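Local atomic coordinates of putative D-alanine N-acetyltransferase of GNAT family (Desulfovibrio desulfuricans subsp. desulfuricans, PDB entry 2R7H), a protein that probably transfers an acyl group, most likely acetyl, to an acceptor substrate, as other members of the GNAT family do. Residues V20-Q25 with G112-A117; A31-R36 with D77-Y82; P143-Y148 with I170-E175. All coordinates share one frame; numbering follows the deposited sequence.

Contact 1. Residues V20-Q25 with G112-A117; sequences VAFRRQ and GRALLA
The edge strand 21-23 of the GNAT sheet meets helix 111-125 where the Phe22 ring reaches Ala114 and Leu115. The first turns of this helix follow the glycine-rich loop that in GNAT relatives binds the pyrophosphate of acetyl-CoA. No hydrogen bond joins the two segments; the contact is a small apolar one, carried by three side chains.

The ring touches with its CZ and CE1 atoms. Phe22 CZ lies 3.7 Å from Ala114 CB, while its CE1, farther round the rim, is 3.7 Å from Leu115 CD2. That methyl arrives at the ring edge, close to the ring plane, and CE1 also comes within 4.1 Å of Leu115 CG. With CG anti to the carbonyl carbon (chi1 -64°), Phe22 carries its ring across to the helix. Val20 CG1, two residues earlier in the chain, sits 4.0 Å above one face of the ring, toward its rim.

At the end of the strand, Arg23 NH1 donates to Gln25 O at 2.9 Å. The side chain folds back onto the backbone two residues on, with Gln25 O at the guanidinium edge and in its plane, and the same nitrogen forms a salt bridge with Asp30.

Strand 21-23 hydrogen-bonds to strand 69-75 through Ala21 and Arg23. Arg24 adds salt bridges to Glu118 and Asp122 of helix 111-125. On the sheet side, Leu115 packs on Ile100 and Val102 of strand 94-102.

Contact 2. Residues A31-R36 with D77-Y82; sequences ALLVRR and DDMAGY
The hydroxyl of Tyr82, against which Val34 packs, is hydrogen-bonded to the indole NE1 of Trp99, a residue that lines the pocket holding 2-ethoxyethanol in this crystal. Since an indole N-H can only donate, the phenol oxygen is the acceptor, and the Tyr82 and Trp99 rings meet steeply as well. Tyr82 is thus second shell to that pocket, and Val34 lies behind it.

Both methyls of Val34 are engaged. CG2 stands over the face of the Tyr82 ring, 3.9 Å from its centroid and only 8° off the normal, a CH-pi contact. CG1 leans over the phenol end, 3.1 Å from Tyr82 OH; this is tighter than usual for a methyl and an oxygen, and its exact length is doubtful. The ring is turned toward the helix because Tyr82 CG lies between the backbone N and the carbonyl carbon (chi1 83°).

Met79, present as selenomethionine, lies three residues earlier on the strand. Its chain runs extended to the selenium and then bends, bringing SE 3.9 Å from Val34 CG2 and CE 3.9 Å from Leu33 CB. The Leu33 CD1 methyl approaches the same CE at 4.1 Å.

Between Met79 and Tyr82, Ala80 and Gly81 both pair with Ala73 in a classic beta bulge, and it is the residues flanking the bulge that point at the helix. Helix 31-36 passes over strand 78-82 at 77°. Around the contact, Phe72 of strand 69-75 touches Val34, Met79 and Tyr82, while Val56 and Ala52 of helix 46-61 meet Val34 and Tyr82 respectively.

Contact 3. Residues P143-Y148 with I170-E175; sequences PTRRFY and IIYRLE
Arg145 and Tyr148, on one side of helix 142-150, rest on Tyr172 of strand 167-175 in the C-terminal part of the GNAT fold. The helix belongs to the crossover from strand 130-136 to strand 154-159, with strand 167-175 inserted antiparallel between those two. Helix 143-148 and strand 170-175 run nearly alongside, at 21°.

From the helical turn held by the carbonyls of Pro143 and Thr144, Arg145 brings its aliphatic part to the phenol end of Tyr172: CB lies 3.3 Å from Tyr172 OH, and CG and CD follow at 3.4 Å each, so the chain runs alongside the hydroxyl. That oxygen is itself hydrogen-bonded to Glu149, one turn farther along the helix. The chain bends about its CG-CD bond, and the guanidinium, lying nearly parallel to the plane of the tyrosine ring, gives NH1 to the carbonyl of Ile138. Arg145 CD also grazes Ile170 CG1 at 4.5 Å.

Phe147 and Tyr148 open the Phe-Tyr-x-x-x-Gly-Phe sequence that recurs in the family. Tyr148 CB stands over the face of the Tyr172 ring, 4.2 Å from its centroid. The Tyr148 ring, with CG anti to the carbonyl carbon (chi1 -65°), meets its partner obliquely, planes at 45°, the two CD2 atoms of Tyr148 and Tyr172 being 3.9 Å apart. Phe153, the last residue of that sequence, touches both tyrosines.

Ile171 and Arg173 alternate with these residues and reach the second subunit, where Arg173 NH1 bonds to the carbonyl of Lys160 of that subunit. Within the strand, Arg173 NE forms a salt bridge with Glu175 OE2 at 3.2 Å, using the oxygen's anti lone pair.

How the contacts relate
From the N terminus, the chain leaves contact 1 in strand 21-23, enters helix 30-41 and soon begins contact 2, which closes when strand 78-87 is laid down. Contact 1 closes later, at helix 111-125, so contact 2 lies wholly within its longer loop. Contact 3 opens only afterwards and closes the C-terminal end, in series with both. All three reach the same sheet. Leu115 CD1 packs on the backbone at Gly81 and Tyr82, joining contacts 1 and 2, while the Phe147 ring lies against Gly112 and Arg113, joining contacts 1 and 3. Contacts 2 and 3, with centres about 23 Å apart, do not touch; helix 111-125 bridges them.

Contact 1. Residues V20-Q25 with G112-A117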
ATOM      1  N   VAL B  20      27.143  -9.011  16.970  1.00 53.62           N
ATOM      2  CA  VAL B  20      26.315  -8.635  15.827  1.00 50.62           C
ATOM      3  C   VAL B  20      26.530  -7.159  15.535  1.00 48.59           C
ATOM      4  O   VAL B  20      26.513  -6.349  16.474  1.00 50.85           O
ATOM      5  CB  VAL B  20      24.822  -8.832  16.111  1.00 50.78           C
ATOM      6  CG1 VAL B  20      23.998  -8.329  14.939  1.00 52.43           C
ATOM      7  CG2 VAL B  20      24.532 -10.281  16.379  1.00 51.59           C
ATOM      8  N   ALA B  21      26.759  -6.805  14.269  1.00 44.81           N
ATOM      9  CA  ALA B  21      26.912  -5.393  13.857  1.00 42.49           C
ATOM     10  C   ALA B  21      25.690  -5.007  12.999  1.00 39.44           C
ATOM     11  O   ALA B  21      25.279  -5.786  12.137  1.00 37.32           O
ATOM     12  CB  ALA B  21      28.184  -5.183  13.061  1.00 41.01           C
ATOM     13  N   PHE B  22      25.134  -3.820  13.230  1.00 38.57           N
ATOM     14  CA  PHE B  22      23.987  -3.308  12.459  1.00 40.41           C
ATOM     15  C   PHE B  22      24.503  -2.327  11.413  1.00 42.72           C
ATOM     16  O   PHE B  22      25.275  -1.431  11.748  1.00 47.89           O
ATOM     17  CB  PHE B  22      22.929  -2.693  13.362  1.00 38.44           C
ATOM     18  CG  PHE B  22      22.325  -3.685  14.283  1.00 33.07           C
ATOM     19  CD1 PHE B  22      21.441  -4.634  13.787  1.00 31.49           C
ATOM     20  CD2 PHE B  22      22.638  -3.707  15.623  1.00 38.90           C
ATOM     21  CE1 PHE B  22      20.880  -5.567  14.619  1.00 36.12           C
ATOM     22  CE2 PHE B  22      22.072  -4.657  16.465  1.00 42.35           C
ATOM     23  CZ  PHE B  22      21.193  -5.590  15.952  1.00 34.97           C
ATOM     24  N   ARG B  23      24.119  -2.526  10.154  1.00 40.75           N
ATOM     25  CA  ARG B  23      24.569  -1.681   9.041  1.00 40.35           C
ATOM     26  C   ARG B  23      23.357  -1.200   8.255  1.00 39.79           C
ATOM     27  O   ARG B  23      22.451  -1.978   8.005  1.00 41.20           O
ATOM     28  CB  ARG B  23      25.496  -2.509   8.145  1.00 40.19           C
ATOM     29  CG  ARG B  23      25.921  -1.836   6.833  1.00 44.30           C
ATOM     30  CD  ARG B  23      27.075  -2.548   6.141  1.00 43.04           C
ATOM     31  NE  ARG B  23      26.882  -3.994   5.988  1.00 43.24           N
ATOM     32  CZ  ARG B  23      26.131  -4.586   5.057  1.00 46.73           C
ATOM     33  NH1 ARG B  23      25.429  -3.880   4.191  1.00 48.03           N
ATOM     34  NH2 ARG B  23      26.048  -5.908   5.019  1.00 50.66           N
ATOM     35  N   ARG B  24      23.346   0.075   7.893  1.00 40.12           N
ATOM     36  CA  ARG B  24      22.279   0.676   7.096  1.00 41.21           C
ATOM     37  C   ARG B  24      22.647   0.866   5.637  1.00 42.81           C
ATOM     38  O   ARG B  24      21.755   1.005   4.814  1.00 39.46           O
ATOM     39  CB  ARG B  24      21.839   2.036   7.621  1.00 42.87           C
ATOM     40  CG  ARG B  24      20.876   2.085   8.772  1.00 43.56           C
ATOM     41  CD  ARG B  24      21.463   1.616  10.002  1.00 48.53           C
ATOM     42  NE  ARG B  24      20.555   1.822  11.120  1.00 42.30           N
ATOM     43  CZ  ARG B  24      20.800   1.368  12.341  1.00 45.15           C
ATOM     44  NH1 ARG B  24      21.945   0.746  12.660  1.00 46.44           N
ATOM     45  NH2 ARG B  24      19.913   1.585  13.272  1.00 36.34           N
ATOM     46  N   GLN B  25      23.941   0.929   5.318  1.00 44.61           N
ATOM     47  CA  GLN B  25      24.395   1.145   3.939  1.00 49.20           C
ATOM     48  C   GLN B  25      24.165  -0.101   3.109  1.00 45.93           C
ATOM     49  O   GLN B  25      24.533  -1.159   3.549  1.00 43.94           O
ATOM     50  CB  GLN B  25      25.899   1.491   3.911  1.00 48.90           C
ATOM     51  CG  GLN B  25      26.417   1.953   2.525  1.00 56.48           C
ATOM     52  CD  GLN B  25      27.913   2.271   2.503  1.00 57.76           C
ATOM     53  OE1 GLN B  25      28.725   1.628   3.188  1.00 66.80           O
ATOM     54  NE2 GLN B  25      28.286   3.237   1.666  1.00 72.28           N
ATOM     55  N   GLY B 112      15.651 -10.661  16.223  1.00 36.31           N
ATOM     56  CA  GLY B 112      14.450 -10.080  15.645  1.00 35.47           C
ATOM     57  C   GLY B 112      14.087  -8.822  16.407  1.00 34.22           C
ATOM     58  O   GLY B 112      13.855  -7.780  15.774  1.00 31.68           O
ATOM     59  N   ARG B 113      14.021  -8.922  17.740  0.50 34.69           N
ATOM     60  CA  ARG B 113      13.709  -7.763  18.616  0.50 35.06           C
ATOM     61  C   ARG B 113      14.765  -6.656  18.512  0.50 33.85           C
ATOM     62  O   ARG B 113      14.404  -5.487  18.562  0.50 34.03           O
ATOM     63  CB  ARG B 113      13.268  -8.130  20.083  0.50 34.66           C
ATOM     64  CG  ARG B 113      13.884  -9.382  20.774  0.50 38.17           C
ATOM     65  CD  ARG B 113      13.335  -9.699  22.185  0.50 38.06           C
ATOM     66  NE  ARG B 113      14.058  -9.099  23.307  0.50 41.50           N
ATOM     67  CZ  ARG B 113      14.955  -9.764  24.034  0.50 34.86           C
ATOM     68  N   ALA B 114      16.034  -7.035  18.326  1.00 33.53           N
ATOM     69  CA  ALA B 114      17.151  -6.104  18.148  1.00 32.43           C
ATOM     70  C   ALA B 114      17.012  -5.345  16.825  1.00 30.94           C
ATOM     71  O   ALA B 114      17.251  -4.147  16.767  1.00 26.54           O
ATOM     72  CB  ALA B 114      18.480  -6.855  18.157  1.00 31.79           C
ATOM     73  N   LEU B 115      16.666  -6.060  15.755  1.00 30.17           N
ATOM     74  CA  LEU B 115      16.441  -5.427  14.454  1.00 29.08           C
ATOM     75  C   LEU B 115      15.264  -4.458  14.507  1.00 26.45           C
ATOM     76  O   LEU B 115      15.373  -3.354  13.986  1.00 27.20           O
ATOM     77  CB  LEU B 115      16.263  -6.471  13.350  1.00 27.57           C
ATOM     78  CG  LEU B 115      17.542  -7.109  12.841  1.00 28.93           C
ATOM     79  CD1 LEU B 115      17.241  -8.455  12.098  1.00 28.55           C
ATOM     80  CD2 LEU B 115      18.313  -6.133  11.962  1.00 30.00           C
ATOM     81  N   LEU B 116      14.160  -4.845  15.129  1.00 30.01           N
ATOM     82  CA  LEU B 116      13.016  -3.943  15.265  1.00 28.83           C
ATOM     83  C   LEU B 116      13.420  -2.681  16.082  1.00 28.87           C
ATOM     84  O   LEU B 116      12.985  -1.576  15.766  1.00 28.70           O
ATOM     85  CB  LEU B 116      11.852  -4.624  15.965  1.00 28.52           C
ATOM     86  CG  LEU B 116      10.610  -3.788  16.287  1.00 28.37           C
ATOM     87  CD1 LEU B 116       9.861  -3.216  15.059  1.00 27.00           C
ATOM     88  CD2 LEU B 116       9.676  -4.601  17.140  1.00 28.39           C
ATOM     89  N   ALA B 117      14.177  -2.867  17.178  1.00 26.61           N
ATOM     90  CA  ALA B 117      14.635  -1.722  17.980  1.00 28.63           C
ATOM     91  C   ALA B 117      15.442  -0.724  17.106  1.00 27.70           C
ATOM     92  O   ALA B 117      15.319   0.501  17.236  1.00 29.80           O
ATOM     93  CB  ALA B 117      15.434  -2.199  19.198  1.00 29.24           C
TER

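Contact 2. Residues A31-R36 with D77-Y82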
ATOM      1  N   ALA B  31      21.768  -7.766  -2.082  1.00 48.02           N
ATOM      2  CA  ALA B  31      20.610  -8.276  -2.833  1.00 48.45           C
ATOM      3  C   ALA B  31      20.520  -9.805  -2.779  1.00 48.52           C
ATOM      4  O   ALA B  31      19.462 -10.352  -2.470  1.00 49.17           O
ATOM      5  CB  ALA B  31      20.675  -7.813  -4.281  1.00 47.88           C
ATOM      6  N   LEU B  32      21.636 -10.480  -3.033  1.00 49.05           N
ATOM      7  CA  LEU B  32      21.663 -11.936  -3.001  1.00 48.20           C
ATOM      8  C   LEU B  32      21.692 -12.480  -1.557  1.00 47.13           C
ATOM      9  O   LEU B  32      21.082 -13.516  -1.291  1.00 46.31           O
ATOM     10  CB  LEU B  32      22.832 -12.480  -3.811  1.00 49.87           C
ATOM     11  CG  LEU B  32      22.666 -13.948  -4.196  1.00 51.42           C
ATOM     12  CD1 LEU B  32      21.454 -14.095  -5.145  1.00 50.58           C
ATOM     13  CD2 LEU B  32      23.951 -14.495  -4.855  1.00 50.86           C
ATOM     14  N   LEU B  33      22.389 -11.788  -0.637  1.00 46.27           N
ATOM     15  CA  LEU B  33      22.458 -12.188   0.787  1.00 43.79           C
ATOM     16  C   LEU B  33      21.073 -12.121   1.392  1.00 42.09           C
ATOM     17  O   LEU B  33      20.710 -12.989   2.191  1.00 43.97           O
ATOM     18  CB  LEU B  33      23.444 -11.311   1.589  1.00 41.90           C
ATOM     19  CG  LEU B  33      24.935 -11.453   1.305  1.00 44.50           C
ATOM     20  CD1 LEU B  33      25.740 -10.305   1.872  1.00 40.62           C
ATOM     21  CD2 LEU B  33      25.453 -12.797   1.811  1.00 45.07           C
ATOM     22  N   VAL B  34      20.325 -11.070   1.043  1.00 40.71           N
ATOM     23  CA  VAL B  34      18.943 -10.895   1.503  1.00 39.29           C
ATOM     24  C   VAL B  34      18.074 -12.030   0.966  1.00 39.00           C
ATOM     25  O   VAL B  34      17.277 -12.635   1.714  1.00 34.85           O
ATOM     26  CB  VAL B  34      18.374  -9.535   1.083  1.00 39.58           C
ATOM     27  CG1 VAL B  34      16.841  -9.543   1.075  1.00 35.48           C
ATOM     28  CG2 VAL B  34      18.978  -8.430   1.977  1.00 39.28           C
ATOM     29  N   ARG B  35      18.239 -12.323  -0.318  1.00 38.38           N
ATOM     30  CA  ARG B  35      17.463 -13.406  -0.927  1.00 39.19           C
ATOM     31  C   ARG B  35      17.706 -14.693  -0.164  1.00 37.40           C
ATOM     32  O   ARG B  35      16.751 -15.337   0.234  1.00 40.82           O
ATOM     33  CB  ARG B  35      17.799 -13.619  -2.387  1.00 37.10           C
ATOM     34  CG  ARG B  35      16.730 -14.481  -3.040  1.00 46.01           C
ATOM     35  CD  ARG B  35      17.058 -14.955  -4.407  1.00 41.95           C
ATOM     36  NE  ARG B  35      15.893 -15.722  -4.845  1.00 48.44           N
ATOM     37  CZ  ARG B  35      14.805 -15.233  -5.442  1.00 47.89           C
ATOM     38  NH1 ARG B  35      14.752 -13.967  -5.797  1.00 51.39           N
ATOM     39  NH2 ARG B  35      13.782 -16.062  -5.743  1.00 49.64           N
ATOM     40  N   ARG B  36      18.965 -15.039   0.089  1.00 38.00           N
ATOM     41  CA  ARG B  36      19.291 -16.264   0.841  1.00 37.48           C
ATOM     42  C   ARG B  36      18.725 -16.247   2.275  1.00 38.90           C
ATOM     43  O   ARG B  36      18.259 -17.282   2.751  1.00 35.69           O
ATOM     44  CB  ARG B  36      20.810 -16.581   0.784  1.00 36.48           C
ATOM     45  N   ASP B  77      31.550 -11.904   8.033  1.00 58.42           N
ATOM     46  CA  ASP B  77      31.065 -11.483   6.741  1.00 56.52           C
ATOM     47  C   ASP B  77      29.701 -12.084   6.429  1.00 55.37           C
ATOM     48  O   ASP B  77      29.303 -12.011   5.268  1.00 59.36           O
ATOM     49  N   ASP B  78      28.988 -12.668   7.414  1.00 50.83           N
ATOM     50  CA  ASP B  78      27.677 -13.299   7.184  1.00 48.54           C
ATOM     51  C   ASP B  78      26.520 -12.417   7.632  1.00 46.95           C
ATOM     52  O   ASP B  78      26.631 -11.695   8.625  1.00 47.25           O
ATOM     53  CB  ASP B  78      27.576 -14.618   7.946  1.00 47.37           C
HETATM   54  N   MSE B  79      25.413 -12.480   6.899  1.00 44.64           N
HETATM   55  CA  MSE B  79      24.210 -11.728   7.265  1.00 42.87           C
HETATM   56  C   MSE B  79      23.301 -12.622   8.136  1.00 41.39           C
HETATM   57  O   MSE B  79      22.708 -13.587   7.653  1.00 44.34           O
HETATM   58  CB  MSE B  79      23.464 -11.230   6.026  1.00 42.38           C
HETATM   59  CG  MSE B  79      22.249 -10.344   6.385  1.00 43.18           C
HETATM   60 SE   MSE B  79      21.349  -9.717   4.825  0.75 44.99          SE
HETATM   61  CE  MSE B  79      22.820  -8.540   4.212  1.00 34.93           C
ATOM     62  N   ALA B  80      23.196 -12.301   9.420  1.00 39.67           N
ATOM     63  CA  ALA B  80      22.363 -13.053  10.375  1.00 39.96           C
ATOM     64  C   ALA B  80      20.851 -12.804  10.154  1.00 38.82           C
ATOM     65  O   ALA B  80      20.009 -13.669  10.415  1.00 39.87           O
ATOM     66  CB  ALA B  80      22.764 -12.680  11.785  1.00 39.85           C
ATOM     67  N   GLY B  81      20.531 -11.616   9.650  1.00 40.06           N
ATOM     68  CA  GLY B  81      19.165 -11.223   9.374  1.00 38.12           C
ATOM     69  C   GLY B  81      19.069  -9.755   8.987  1.00 35.93           C
ATOM     70  O   GLY B  81      20.072  -9.056   8.853  1.00 35.25           O
ATOM     71  N   TYR B  82      17.853  -9.286   8.757  1.00 34.67           N
ATOM     72  CA  TYR B  82      17.679  -7.890   8.375  1.00 34.12           C
ATOM     73  C   TYR B  82      16.227  -7.471   8.497  1.00 30.38           C
ATOM     74  O   TYR B  82      15.329  -8.318   8.644  1.00 29.60           O
ATOM     75  CB  TYR B  82      18.168  -7.626   6.931  1.00 34.30           C
ATOM     76  CG  TYR B  82      17.184  -7.953   5.847  1.00 35.29           C
ATOM     77  CD1 TYR B  82      16.781  -9.255   5.606  1.00 34.52           C
ATOM     78  CD2 TYR B  82      16.697  -6.958   5.017  1.00 39.10           C
ATOM     79  CE1 TYR B  82      15.855  -9.548   4.623  1.00 41.41           C
ATOM     80  CE2 TYR B  82      15.780  -7.237   4.034  1.00 38.75           C
ATOM     81  CZ  TYR B  82      15.360  -8.525   3.842  1.00 42.29           C
ATOM     82  OH  TYR B  82      14.464  -8.784   2.836  1.00 41.55           O
TER

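Contact 3. Residues P143-Y148 with I170-E175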
ATOM      1  N   PRO B 143       3.350 -17.114  15.353  1.00 41.79           N
ATOM      2  CA  PRO B 143       4.595 -16.607  15.950  1.00 40.97           C
ATOM      3  C   PRO B 143       4.865 -15.120  15.659  1.00 40.12           C
ATOM      4  O   PRO B 143       5.193 -14.367  16.574  1.00 38.57           O
ATOM      5  CB  PRO B 143       5.664 -17.486  15.304  1.00 40.69           C
ATOM      6  CG  PRO B 143       4.958 -18.736  14.944  1.00 41.62           C
ATOM      7  CD  PRO B 143       3.616 -18.304  14.515  1.00 42.21           C
ATOM      8  N   THR B 144       4.730 -14.728  14.393  1.00 39.79           N
ATOM      9  CA  THR B 144       4.893 -13.344  13.949  1.00 36.82           C
ATOM     10  C   THR B 144       3.967 -12.421  14.717  1.00 34.01           C
ATOM     11  O   THR B 144       4.391 -11.374  15.167  1.00 34.81           O
ATOM     12  CB  THR B 144       4.572 -13.199  12.456  1.00 36.97           C
ATOM     13  OG1 THR B 144       5.429 -14.063  11.691  1.00 39.75           O
ATOM     14  CG2 THR B 144       4.783 -11.767  11.993  1.00 37.07           C
ATOM     15  N   ARG B 145       2.698 -12.786  14.843  1.00 33.77           N
ATOM     16  CA  ARG B 145       1.741 -11.963  15.608  1.00 34.81           C
ATOM     17  C   ARG B 145       2.176 -11.785  17.076  1.00 39.26           C
ATOM     18  O   ARG B 145       2.033 -10.688  17.629  1.00 41.93           O
ATOM     19  CB  ARG B 145       0.313 -12.532  15.513  1.00 34.89           C
ATOM     20  CG  ARG B 145      -0.268 -12.454  14.120  1.00 33.28           C
ATOM     21  CD  ARG B 145      -1.760 -12.706  14.076  1.00 35.48           C
ATOM     22  NE  ARG B 145      -2.183 -14.026  14.543  1.00 34.10           N
ATOM     23  CZ  ARG B 145      -2.113 -15.152  13.833  1.00 35.90           C
ATOM     24  NH1 ARG B 145      -1.573 -15.172  12.625  1.00 36.84           N
ATOM     25  NH2 ARG B 145      -2.548 -16.296  14.349  1.00 40.95           N
ATOM     26  N   ARG B 146       2.692 -12.873  17.687  1.00 40.78           N
ATOM     27  CA  ARG B 146       3.209 -12.886  19.070  1.00 40.49           C
ATOM     28  C   ARG B 146       4.375 -11.914  19.157  1.00 37.62           C
ATOM     29  O   ARG B 146       4.422 -11.085  20.071  1.00 38.93           O
ATOM     30  CB  ARG B 146       3.653 -14.308  19.517  1.00 40.12           C
ATOM     31  N   PHE B 147       5.295 -12.017  18.196  1.00 37.07           N
ATOM     32  CA  PHE B 147       6.452 -11.126  18.113  1.00 37.51           C
ATOM     33  C   PHE B 147       6.044  -9.664  18.156  1.00 37.87           C
ATOM     34  O   PHE B 147       6.549  -8.886  18.982  1.00 37.97           O
ATOM     35  CB  PHE B 147       7.246 -11.418  16.834  1.00 36.73           C
ATOM     36  CG  PHE B 147       8.405 -10.510  16.617  1.00 41.40           C
ATOM     37  CD1 PHE B 147       9.605 -10.711  17.304  1.00 38.89           C
ATOM     38  CD2 PHE B 147       8.335  -9.480  15.693  1.00 42.80           C
ATOM     39  CE1 PHE B 147      10.665  -9.877  17.107  1.00 34.65           C
ATOM     40  CE2 PHE B 147       9.405  -8.667  15.487  1.00 45.00           C
ATOM     41  CZ  PHE B 147      10.581  -8.868  16.191  1.00 39.49           C
ATOM     42  N   TYR B 148       5.106  -9.298  17.276  1.00 39.57           N
ATOM     43  CA  TYR B 148       4.605  -7.935  17.210  1.00 37.21           C
ATOM     44  C   TYR B 148       3.911  -7.513  18.496  1.00 35.18           C
ATOM     45  O   TYR B 148       4.182  -6.425  19.005  1.00 32.28           O
ATOM     46  CB  TYR B 148       3.695  -7.685  15.982  1.00 37.55           C
ATOM     47  CG  TYR B 148       4.378  -7.789  14.625  1.00 37.71           C
ATOM     48  CD1 TYR B 148       5.636  -7.192  14.387  1.00 36.99           C
ATOM     49  CD2 TYR B 148       3.715  -8.329  13.533  1.00 37.14           C
ATOM     50  CE1 TYR B 148       6.255  -7.271  13.161  1.00 38.33           C
ATOM     51  CE2 TYR B 148       4.335  -8.376  12.276  1.00 41.75           C
ATOM     52  CZ  TYR B 148       5.604  -7.829  12.110  1.00 36.19           C
ATOM     53  OH  TYR B 148       6.248  -7.852  10.885  1.00 42.11           O
ATOM     54  N   ILE B 170      -4.022  -8.626   9.283  1.00 28.30           N
ATOM     55  CA  ILE B 170      -4.092  -7.970  10.594  1.00 31.85           C
ATOM     56  C   ILE B 170      -3.083  -6.823  10.507  1.00 29.85           C
ATOM     57  O   ILE B 170      -1.939  -7.041  10.080  1.00 31.33           O
ATOM     58  CB  ILE B 170      -3.749  -8.862  11.815  1.00 33.28           C
ATOM     59  CG1 ILE B 170      -4.716 -10.044  11.974  1.00 38.56           C
ATOM     60  CG2 ILE B 170      -3.856  -8.013  13.131  1.00 26.60           C
ATOM     61  CD1 ILE B 170      -4.701 -11.012  10.905  1.00 49.60           C
ATOM     62  N   ILE B 171      -3.510  -5.618  10.888  1.00 29.93           N
ATOM     63  CA  ILE B 171      -2.648  -4.424  10.841  1.00 30.75           C
ATOM     64  C   ILE B 171      -2.314  -4.067  12.277  1.00 30.40           C
ATOM     65  O   ILE B 171      -3.218  -3.839  13.111  1.00 32.91           O
ATOM     66  CB  ILE B 171      -3.283  -3.221  10.109  1.00 31.81           C
ATOM     67  CG1 ILE B 171      -3.724  -3.606   8.679  1.00 30.22           C
ATOM     68  CG2 ILE B 171      -2.261  -2.074  10.033  1.00 26.54           C
ATOM     69  CD1 ILE B 171      -4.498  -2.513   7.902  1.00 31.72           C
ATOM     70  N   TYR B 172      -1.007  -4.090  12.562  1.00 26.61           N
ATOM     71  CA  TYR B 172      -0.433  -3.817  13.851  1.00 28.92           C
ATOM     72  C   TYR B 172       0.126  -2.421  13.865  1.00 29.80           C
ATOM     73  O   TYR B 172       0.789  -1.987  12.943  1.00 30.12           O
ATOM     74  CB  TYR B 172       0.664  -4.863  14.181  1.00 31.68           C
ATOM     75  CG  TYR B 172       0.102  -6.181  14.634  1.00 30.75           C
ATOM     76  CD1 TYR B 172      -0.309  -6.359  15.962  1.00 34.76           C
ATOM     77  CD2 TYR B 172       0.002  -7.249  13.773  1.00 35.97           C
ATOM     78  CE1 TYR B 172      -0.838  -7.556  16.391  1.00 34.49           C
ATOM     79  CE2 TYR B 172      -0.521  -8.451  14.213  1.00 37.21           C
ATOM     80  CZ  TYR B 172      -0.939  -8.593  15.497  1.00 32.12           C
ATOM     81  OH  TYR B 172      -1.465  -9.787  15.884  1.00 35.08           O
ATOM     82  N   ARG B 173      -0.116  -1.723  14.948  1.00 29.51           N
ATOM     83  CA  ARG B 173       0.305  -0.344  15.118  1.00 28.52           C
ATOM     84  C   ARG B 173       1.336  -0.172  16.254  1.00 32.12           C
ATOM     85  O   ARG B 173       1.139  -0.715  17.324  1.00 30.89           O
ATOM     86  CB  ARG B 173      -0.947   0.421  15.563  1.00 27.42           C
ATOM     87  CG  ARG B 173      -0.804   1.926  15.807  1.00 25.48           C
ATOM     88  CD  ARG B 173      -1.917   2.359  16.681  1.00 31.17           C
ATOM     89  NE  ARG B 173      -1.884   3.791  16.902  1.00 29.87           N
ATOM     90  CZ  ARG B 173      -2.349   4.689  16.051  1.00 38.66           C
ATOM     91  NH1 ARG B 173      -2.838   4.337  14.854  1.00 36.41           N
ATOM     92  NH2 ARG B 173      -2.259   5.966  16.388  1.00 33.75           N
ATOM     93  N   LEU B 174       2.416   0.582  16.013  1.00 31.75           N
ATOM     94  CA  LEU B 174       3.362   0.920  17.097  1.00 31.09           C
ATOM     95  C   LEU B 174       3.496   2.433  17.113  1.00 31.37           C
ATOM     96  O   LEU B 174       3.860   3.035  16.114  1.00 28.85           O
ATOM     97  CB  LEU B 174       4.753   0.328  16.894  1.00 30.82           C
ATOM     98  CG  LEU B 174       5.801   0.529  18.006  1.00 31.77           C
ATOM     99  CD1 LEU B 174       5.461  -0.288  19.226  1.00 34.57           C
ATOM    100  CD2 LEU B 174       7.143   0.089  17.519  1.00 29.35           C
ATOM    101  N   GLU B 175       3.149   3.060  18.224  1.00 33.56           N
ATOM    102  CA  GLU B 175       3.313   4.510  18.383  1.00 33.79           C
ATOM    103  C   GLU B 175       4.765   4.656  18.796  1.00 35.55           C
ATOM    104  O   GLU B 175       5.224   4.036  19.774  1.00 33.05           O
ATOM    105  CB  GLU B 175       2.364   5.071  19.420  1.00 36.25           C
ATOM    106  CG  GLU B 175       0.913   4.888  18.985  1.00 37.51           C
ATOM    107  CD  GLU B 175      -0.114   5.462  19.903  1.00 49.80           C
ATOM    108  OE1 GLU B 175       0.251   6.210  20.826  1.00 61.50           O
ATOM    109  OE2 GLU B 175      -1.313   5.167  19.688  1.00 53.42           O
TER